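Local coordinates for protein iota-carrageenase (Alteromonas sp., PDB 1H80) that hydrolyses the beta-1,4 linkages inside iota-carrageenan, a sulfated galactan of red algal cell walls, inverting the anomeric configuration, at residues Val351-Phe360 with Val421-Pro432; Thr196-Asn206 with Gly230-Ile240. All coordinates share one frame; numbering follows the deposited sequence.

Contact 1 of 2, residues Val351-Phe360 with Val421-Pro432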
# COMPACT_ATOMS: atom_id res chain seq x y z
N VAL A 351 14.31 -2.28 11.91
CA VAL A 351 13.12 -1.47 11.68
C VAL A 351 12.88 -0.54 12.86
O VAL A 351 12.78 -0.99 14.00
CB VAL A 351 11.87 -2.34 11.49
CG1 VAL A 351 10.63 -1.45 11.35
CG2 VAL A 351 12.03 -3.23 10.27
N LYS A 352 12.79 0.75 12.58
CA LYS A 352 12.54 1.74 13.61
C LYS A 352 11.46 2.69 13.11
O LYS A 352 11.50 3.15 11.97
CB LYS A 352 13.81 2.53 13.93
CG LYS A 352 14.90 1.68 14.53
CD LYS A 352 16.10 2.52 14.93
CE LYS A 352 17.24 1.64 15.43
NZ LYS A 352 18.44 2.44 15.80
N VAL A 353 10.49 2.94 13.98
CA VAL A 353 9.38 3.83 13.68
C VAL A 353 9.37 4.91 14.75
O VAL A 353 9.14 4.62 15.93
CB VAL A 353 8.04 3.07 13.70
CG1 VAL A 353 6.90 4.01 13.33
CG2 VAL A 353 8.10 1.88 12.75
N PHE A 354 9.62 6.16 14.35
CA PHE A 354 9.66 7.28 15.28
C PHE A 354 8.42 8.16 15.20
O PHE A 354 7.90 8.40 14.11
CB PHE A 354 10.88 8.16 15.03
CG PHE A 354 12.19 7.43 15.08
CD1 PHE A 354 12.63 6.68 13.99
CD2 PHE A 354 13.00 7.51 16.21
CE1 PHE A 354 13.86 6.03 14.02
CE2 PHE A 354 14.23 6.86 16.25
CZ PHE A 354 14.66 6.12 15.16
N ASP A 355 7.97 8.65 16.36
CA ASP A 355 6.82 9.54 16.46
C ASP A 355 5.53 8.96 15.89
O ASP A 355 5.18 9.20 14.74
CB ASP A 355 7.13 10.88 15.79
CG ASP A 355 8.40 11.52 16.31
OD1 ASP A 355 8.62 11.50 17.54
OD2 ASP A 355 9.18 12.05 15.49
N VAL A 356 4.83 8.20 16.72
CA VAL A 356 3.58 7.56 16.33
C VAL A 356 2.45 8.18 17.14
O VAL A 356 2.53 8.29 18.36
CB VAL A 356 3.63 6.04 16.61
CG1 VAL A 356 2.34 5.39 16.17
CG2 VAL A 356 4.82 5.42 15.88
N THR A 357 1.39 8.60 16.45
CA THR A 357 0.25 9.19 17.12
C THR A 357 -1.03 8.54 16.61
O THR A 357 -1.30 8.54 15.41
CB THR A 357 0.16 10.71 16.87
OG1 THR A 357 1.37 11.33 17.32
CG2 THR A 357 -1.03 11.31 17.61
N ALA A 358 -1.80 7.98 17.53
CA ALA A 358 -3.06 7.34 17.17
C ALA A 358 -4.20 8.07 17.85
O ALA A 358 -4.24 8.16 19.07
CB ALA A 358 -3.06 5.87 17.59
N ARG A 359 -5.11 8.62 17.05
CA ARG A 359 -6.26 9.33 17.60
C ARG A 359 -7.44 8.38 17.52
O ARG A 359 -7.73 7.81 16.47
CB ARG A 359 -6.55 10.60 16.80
CG ARG A 359 -7.76 11.38 17.31
CD ARG A 359 -8.00 12.64 16.48
NE ARG A 359 -7.00 13.67 16.73
CZ ARG A 359 -7.05 14.53 17.75
NH1 ARG A 359 -8.05 14.47 18.62
NH2 ARG A 359 -6.09 15.43 17.90
N PHE A 360 -8.12 8.21 18.65
CA PHE A 360 -9.26 7.32 18.76
C PHE A 360 -10.43 7.72 17.86
O PHE A 360 -10.68 8.91 17.65
CB PHE A 360 -9.74 7.29 20.21
CG PHE A 360 -10.88 6.35 20.46
CD1 PHE A 360 -10.67 4.97 20.54
CD2 PHE A 360 -12.18 6.83 20.59
CE1 PHE A 360 -11.73 4.10 20.76
CE2 PHE A 360 -13.24 5.96 20.81
CZ PHE A 360 -13.02 4.59 20.90
N VAL A 421 10.06 -4.50 15.35
CA VAL A 421 9.71 -3.20 14.82
C VAL A 421 9.75 -2.32 16.06
O VAL A 421 8.82 -2.31 16.86
CB VAL A 421 8.29 -3.19 14.21
CG1 VAL A 421 7.89 -1.78 13.82
CG2 VAL A 421 8.26 -4.10 12.99
N LYS A 422 10.86 -1.61 16.23
CA LYS A 422 11.03 -0.75 17.39
C LYS A 422 10.29 0.56 17.19
O LYS A 422 10.46 1.23 16.18
CB LYS A 422 12.52 -0.48 17.64
CG LYS A 422 13.33 -1.72 17.99
CD LYS A 422 14.72 -1.34 18.49
CE LYS A 422 15.49 -2.54 19.04
NZ LYS A 422 16.41 -3.17 18.05
N THR A 423 9.45 0.92 18.16
CA THR A 423 8.69 2.16 18.08
C THR A 423 9.19 3.14 19.13
O THR A 423 9.56 2.75 20.24
CB THR A 423 7.19 1.90 18.29
OG1 THR A 423 6.98 1.34 19.59
CG2 THR A 423 6.66 0.95 17.24
N PHE A 424 9.20 4.42 18.77
CA PHE A 424 9.65 5.47 19.68
C PHE A 424 8.63 6.59 19.73
O PHE A 424 8.00 6.92 18.72
CB PHE A 424 11.00 6.04 19.22
CG PHE A 424 12.08 5.00 19.08
CD1 PHE A 424 12.14 4.18 17.96
CD2 PHE A 424 13.05 4.86 20.07
CE1 PHE A 424 13.15 3.22 17.83
CE2 PHE A 424 14.06 3.91 19.95
CZ PHE A 424 14.11 3.09 18.83
N ASN A 425 8.47 7.17 20.92
CA ASN A 425 7.54 8.28 21.12
C ASN A 425 6.15 7.98 20.58
O ASN A 425 5.66 8.65 19.68
CB ASN A 425 8.11 9.55 20.48
CG ASN A 425 7.26 10.78 20.75
OD1 ASN A 425 6.69 10.93 21.83
ND2 ASN A 425 7.19 11.67 19.77
N VAL A 426 5.51 6.96 21.16
CA VAL A 426 4.17 6.55 20.77
C VAL A 426 3.16 7.27 21.66
O VAL A 426 3.30 7.27 22.89
CB VAL A 426 3.98 5.03 20.93
CG1 VAL A 426 2.55 4.64 20.58
CG2 VAL A 426 4.97 4.29 20.05
N LYS A 427 2.15 7.87 21.05
CA LYS A 427 1.13 8.60 21.79
C LYS A 427 -0.27 8.28 21.32
O LYS A 427 -0.50 7.99 20.14
CB LYS A 427 1.37 10.11 21.66
CG LYS A 427 2.69 10.59 22.25
CD LYS A 427 2.91 12.06 21.93
CE LYS A 427 4.21 12.58 22.54
NZ LYS A 427 4.18 12.54 24.03
N ARG A 428 -1.22 8.33 22.25
CA ARG A 428 -2.62 8.08 21.94
C ARG A 428 -3.42 9.30 22.32
O ARG A 428 -3.08 10.01 23.27
CB ARG A 428 -3.15 6.88 22.72
CG ARG A 428 -2.59 5.54 22.30
CD ARG A 428 -3.29 4.44 23.07
NE ARG A 428 -3.12 4.63 24.50
CZ ARG A 428 -3.91 4.09 25.42
NH1 ARG A 428 -4.92 3.32 25.06
NH2 ARG A 428 -3.68 4.32 26.71
N ILE A 429 -4.49 9.55 21.57
CA ILE A 429 -5.35 10.69 21.83
C ILE A 429 -6.81 10.26 21.89
O ILE A 429 -7.30 9.58 20.99
CB ILE A 429 -5.21 11.76 20.73
CG1 ILE A 429 -3.77 12.27 20.68
CG2 ILE A 429 -6.18 12.91 21.00
CD1 ILE A 429 -3.53 13.29 19.58
N ASN A 430 -7.49 10.66 22.96
CA ASN A 430 -8.91 10.37 23.17
C ASN A 430 -9.32 8.91 23.26
O ASN A 430 -10.46 8.57 22.94
CB ASN A 430 -9.76 11.08 22.11
CG ASN A 430 -9.69 12.59 22.23
OD1 ASN A 430 -9.14 13.12 23.20
ND2 ASN A 430 -10.26 13.29 21.25
N PHE A 431 -8.42 8.04 23.69
CA PHE A 431 -8.77 6.63 23.83
C PHE A 431 -9.52 6.48 25.15
O PHE A 431 -9.24 7.18 26.12
CB PHE A 431 -7.52 5.76 23.85
CG PHE A 431 -7.10 5.27 22.49
CD1 PHE A 431 -6.53 6.14 21.57
CD2 PHE A 431 -7.29 3.94 22.12
CE1 PHE A 431 -6.15 5.70 20.30
CE2 PHE A 431 -6.92 3.48 20.86
CZ PHE A 431 -6.34 4.36 19.95
N PRO A 432 -10.52 5.58 25.18
CA PRO A 432 -11.29 5.37 26.41
C PRO A 432 -10.44 4.73 27.50
O PRO A 432 -9.38 4.16 27.23
CB PRO A 432 -12.43 4.47 25.95
CG PRO A 432 -11.80 3.66 24.86
CD PRO A 432 -11.00 4.70 24.10
O HOH W 1 3.97 10.88 19.12
O HOH W 2 -11.06 11.21 18.96
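Phe-360 packs against Phe-431 and Pro-432, past the paired strands. Its CB sits over the face of the Phe-431 ring, 4.0 Å from the centroid, and comes within 3.1 Å of Asn-430 O; CG and CD2 each come near that same oxygen. CD1 and CE1 lie against Pro-432, with CE1 3.5 Å from Pro-432 CD, which stands over the Phe-360 ring face; CE2 is 4.2 Å and CZ 3.8 Å from Pro-432 CD. With CG anti to the backbone N (chi1 -177°), the ring turns its edge toward the face of Phe-431, the planes meeting at 63°. Arg-428 CD lies over the centre of the opposite face of the Phe-431 ring.

Strand 351-359 runs parallel to strands 421-424 and 426-429 in one-to-one register, successive coils of a right-handed parallel beta-helix, as in the pectate lyase-like clan. Phe-354 pairs with Phe-424 in this register, and their rings form an offset stack, centroids 4.7 Å apart. Both have CG anti to the carbonyl carbon, which lets them point the same way.

At the corner, Asp-355 and Asn-425 both have positive phi. Asn-425 ND2 donates to Asp-355 OD1 at 2.7 Å, meeting it on the anti side, while the carboxylate and amide planes are nearly perpendicular. On the inner face, Val-351 CG1 touches Val-421 CG1 at 3.7 Å, with Phe-251 packing on both valines.

Contact 2 of 2, residues Thr196-Asn206 with Gly230-Ile240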
# COMPACT_ATOMS: atom_id res chain seq x y z
N THR A 196 4.08 -2.86 -1.09
CA THR A 196 5.44 -3.11 -1.55
C THR A 196 5.80 -4.58 -1.60
O THR A 196 5.55 -5.32 -0.64
CB THR A 196 6.46 -2.43 -0.64
OG1 THR A 196 6.44 -3.05 0.66
CG2 THR A 196 6.14 -0.95 -0.49
N TYR A 197 6.40 -5.00 -2.70
CA TYR A 197 6.82 -6.39 -2.88
C TYR A 197 8.34 -6.45 -3.03
O TYR A 197 9.02 -7.17 -2.30
CB TYR A 197 6.15 -6.97 -4.12
CG TYR A 197 4.64 -6.95 -4.02
CD1 TYR A 197 3.96 -7.87 -3.23
CD2 TYR A 197 3.90 -5.99 -4.71
CE1 TYR A 197 2.57 -7.84 -3.12
CE2 TYR A 197 2.51 -5.95 -4.60
CZ TYR A 197 1.86 -6.88 -3.81
OH TYR A 197 0.48 -6.84 -3.72
N GLY A 198 8.85 -5.67 -3.97
CA GLY A 198 10.28 -5.63 -4.20
C GLY A 198 10.67 -4.17 -4.32
O GLY A 198 10.06 -3.42 -5.08
N ALA A 199 11.68 -3.75 -3.56
CA ALA A 199 12.10 -2.36 -3.61
C ALA A 199 13.42 -2.14 -2.88
O ALA A 199 13.71 -2.78 -1.88
CB ALA A 199 11.02 -1.47 -3.00
N ASP A 200 14.20 -1.21 -3.41
CA ASP A 200 15.48 -0.85 -2.81
C ASP A 200 15.63 0.66 -2.87
O ASP A 200 15.46 1.26 -3.93
CB ASP A 200 16.64 -1.50 -3.57
CG ASP A 200 16.84 -2.95 -3.19
OD1 ASP A 200 17.42 -3.22 -2.11
OD2 ASP A 200 16.42 -3.83 -3.97
N ASN A 201 15.93 1.25 -1.73
CA ASN A 201 16.15 2.69 -1.63
C ASN A 201 14.99 3.52 -2.17
O ASN A 201 15.14 4.26 -3.15
CB ASN A 201 17.44 3.05 -2.37
CG ASN A 201 17.95 4.42 -1.99
OD1 ASN A 201 17.97 4.78 -0.81
ND2 ASN A 201 18.36 5.20 -2.98
N ILE A 202 13.85 3.39 -1.52
CA ILE A 202 12.66 4.15 -1.91
C ILE A 202 12.26 5.01 -0.72
O ILE A 202 12.37 4.58 0.43
CB ILE A 202 11.47 3.22 -2.25
CG1 ILE A 202 11.89 2.19 -3.31
CG2 ILE A 202 10.28 4.05 -2.72
CD1 ILE A 202 12.30 2.79 -4.64
N LEU A 203 11.82 6.23 -1.01
CA LEU A 203 11.35 7.14 0.02
C LEU A 203 9.86 7.33 -0.18
O LEU A 203 9.42 7.69 -1.27
CB LEU A 203 12.06 8.50 -0.08
CG LEU A 203 11.44 9.62 0.77
CD1 LEU A 203 11.52 9.27 2.24
CD2 LEU A 203 12.15 10.93 0.48
N PHE A 204 9.08 7.03 0.86
CA PHE A 204 7.63 7.18 0.84
C PHE A 204 7.36 8.36 1.77
O PHE A 204 7.76 8.34 2.93
CB PHE A 204 6.95 5.92 1.39
CG PHE A 204 7.13 4.72 0.52
CD1 PHE A 204 6.35 4.54 -0.61
CD2 PHE A 204 8.09 3.76 0.83
CE1 PHE A 204 6.52 3.43 -1.43
CE2 PHE A 204 8.27 2.64 0.02
CZ PHE A 204 7.48 2.47 -1.12
N ARG A 205 6.70 9.39 1.27
CA ARG A 205 6.48 10.57 2.10
C ARG A 205 5.14 11.26 1.88
O ARG A 205 4.67 11.39 0.76
CB ARG A 205 7.62 11.55 1.84
CG ARG A 205 7.55 12.88 2.58
CD ARG A 205 8.85 13.67 2.36
NE ARG A 205 9.10 13.95 0.95
CZ ARG A 205 10.29 14.30 0.46
NH1 ARG A 205 11.33 14.41 1.26
NH2 ARG A 205 10.42 14.56 -0.84
N ASN A 206 4.53 11.69 2.98
CA ASN A 206 3.25 12.38 2.94
C ASN A 206 2.22 11.58 2.17
O ASN A 206 1.74 11.99 1.11
CB ASN A 206 3.42 13.76 2.30
CG ASN A 206 2.22 14.66 2.54
OD1 ASN A 206 1.19 14.22 3.05
ND2 ASN A 206 2.35 15.93 2.16
N GLY A 230 13.57 -10.70 -4.38
CA GLY A 230 12.63 -9.63 -4.13
C GLY A 230 12.77 -9.08 -2.73
O GLY A 230 13.87 -9.05 -2.17
N GLY A 231 11.65 -8.64 -2.17
CA GLY A 231 11.66 -8.08 -0.83
C GLY A 231 12.06 -6.62 -0.88
O GLY A 231 12.41 -6.10 -1.94
N ILE A 232 12.03 -5.96 0.27
CA ILE A 232 12.37 -4.55 0.33
C ILE A 232 13.53 -4.30 1.29
O ILE A 232 13.65 -4.96 2.32
CB ILE A 232 11.15 -3.69 0.74
CG1 ILE A 232 10.76 -3.94 2.20
CG2 ILE A 232 9.96 -4.01 -0.16
CD1 ILE A 232 9.56 -3.11 2.66
N ARG A 233 14.39 -3.36 0.92
CA ARG A 233 15.56 -3.01 1.72
C ARG A 233 15.83 -1.52 1.63
O ARG A 233 15.57 -0.91 0.59
CB ARG A 233 16.80 -3.74 1.21
CG ARG A 233 16.84 -5.24 1.47
CD ARG A 233 17.69 -5.91 0.40
NE ARG A 233 17.07 -5.71 -0.90
CZ ARG A 233 15.99 -6.37 -1.31
NH1 ARG A 233 15.43 -7.28 -0.52
NH2 ARG A 233 15.44 -6.08 -2.48
N ASN A 234 16.35 -0.96 2.71
CA ASN A 234 16.69 0.45 2.76
C ASN A 234 15.53 1.33 2.33
O ASN A 234 15.64 2.15 1.42
CB ASN A 234 17.92 0.70 1.89
CG ASN A 234 19.09 -0.17 2.30
OD1 ASN A 234 19.51 -0.16 3.46
ND2 ASN A 234 19.61 -0.94 1.36
N ILE A 235 14.42 1.14 3.02
CA ILE A 235 13.21 1.90 2.76
C ILE A 235 13.09 2.99 3.80
O ILE A 235 13.39 2.78 4.98
CB ILE A 235 11.97 0.99 2.83
CG1 ILE A 235 12.10 -0.15 1.82
CG2 ILE A 235 10.71 1.81 2.60
CD1 ILE A 235 12.29 0.30 0.38
N PHE A 236 12.66 4.17 3.37
CA PHE A 236 12.46 5.29 4.26
C PHE A 236 11.06 5.82 4.06
O PHE A 236 10.58 5.91 2.94
CB PHE A 236 13.48 6.41 3.99
CG PHE A 236 14.87 6.05 4.39
CD1 PHE A 236 15.66 5.23 3.59
CD2 PHE A 236 15.39 6.50 5.60
CE1 PHE A 236 16.95 4.87 3.98
CE2 PHE A 236 16.68 6.14 6.00
CZ PHE A 236 17.45 5.32 5.19
N ALA A 237 10.41 6.17 5.16
CA ALA A 237 9.05 6.69 5.09
C ALA A 237 8.92 7.82 6.08
O ALA A 237 9.49 7.78 7.17
CB ALA A 237 8.05 5.59 5.40
N ASP A 238 8.15 8.83 5.70
CA ASP A 238 7.94 9.99 6.55
C ASP A 238 6.55 10.55 6.33
O ASP A 238 6.11 10.72 5.19
CB ASP A 238 8.99 11.05 6.25
CG ASP A 238 8.81 12.30 7.07
OD1 ASP A 238 8.71 12.19 8.32
OD2 ASP A 238 8.78 13.40 6.48
N ASN A 239 5.85 10.82 7.43
CA ASN A 239 4.51 11.37 7.39
C ASN A 239 3.54 10.46 6.64
O ASN A 239 3.08 10.76 5.54
CB ASN A 239 4.54 12.76 6.75
CG ASN A 239 3.21 13.48 6.86
OD1 ASN A 239 2.32 13.04 7.58
ND2 ASN A 239 3.09 14.59 6.15
N ILE A 240 3.25 9.32 7.27
CA ILE A 240 2.34 8.33 6.72
C ILE A 240 1.11 8.36 7.61
O ILE A 240 1.21 8.25 8.83
CB ILE A 240 2.97 6.93 6.74
CG1 ILE A 240 4.36 6.97 6.08
CG2 ILE A 240 2.06 5.94 6.04
CD1 ILE A 240 4.38 7.48 4.65
O HOH W 3 19.22 -1.48 -1.04
O HOH W 4 11.40 13.60 4.39
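Arg-233 grips Asp-200 side-on: NE meets OD1 at 2.8 Å and NH2 meets OD2 at 2.9 Å, both on the syn side of the carboxylate. The groups are not coplanar, their planes standing 45° apart, yet the NH2 bond is nearly straight (170°). A bend at chi3 folds the arginine back over its own strand, where NH1 donates to Gly-230 O at 2.9 Å. Asp-200 OD2 is also held by Trp-173 and Arg-175, so that the carboxylate has two cationic partners, Arg-233 and Arg-175. A leucine in place of Arg-233 would probably leave Asp-200 OD1 without its charged mate and the Gly-230 carbonyl without its NH1 donor.

Inside the coil, apolar groups pack along the same face. Ile-202 and Ile-235 lie side by side, pointing the same way, and Ile-235 CG2 reaches the edge of the Phe-204 ring, 3.6 Å from CE2, while Ile-202 CG2 lies over a face of that ring. On the outer face Leu-203 crosses Phe-236 at about a right angle, its CD1 3.9 Å from Phe-236 CB.

At the next corner Asn-206 and Asn-239 point the same way with amide planes only 19° apart, and both OD1 atoms accept from Arg-241. Strands 202-205 and 235-238 run parallel with axes 4.6 Å apart, as in successive coils of a parallel beta-helix. Phe-204 and Ala-199 pack on Val-162 of strand 160-167, Ile-202 on Ser-174 of strand 170-175, and Ile-235 and Phe-236 on strand 261-269, with Tyr-6 of the N-terminal arm meeting the Phe-236 ring.

From the N terminus, contact 2 comes first: after 196-206 the chain makes one coil through strand 216-218 and helix 222-227, and the coil closes where segment 230-240 pairs back. Strand 261-269 follows, pairing with 231-243 on one flank and 351-359 on the other, which bridges the two contacts. Contact 1 then closes a longer excursion of 60 residues, carrying strand 407-409 and the calcium-binding residues Thr-411, Asp-418, Tyr-419 and Asp-420. The loops neither nest nor cross; they lie in series, their centres 20 Å apart. Both excursions supply strands, 216-218 and 407-409, to one five-stranded parallel sheet, so the loops closed by the two contacts both add to this sheet, probably another face of the beta-helix.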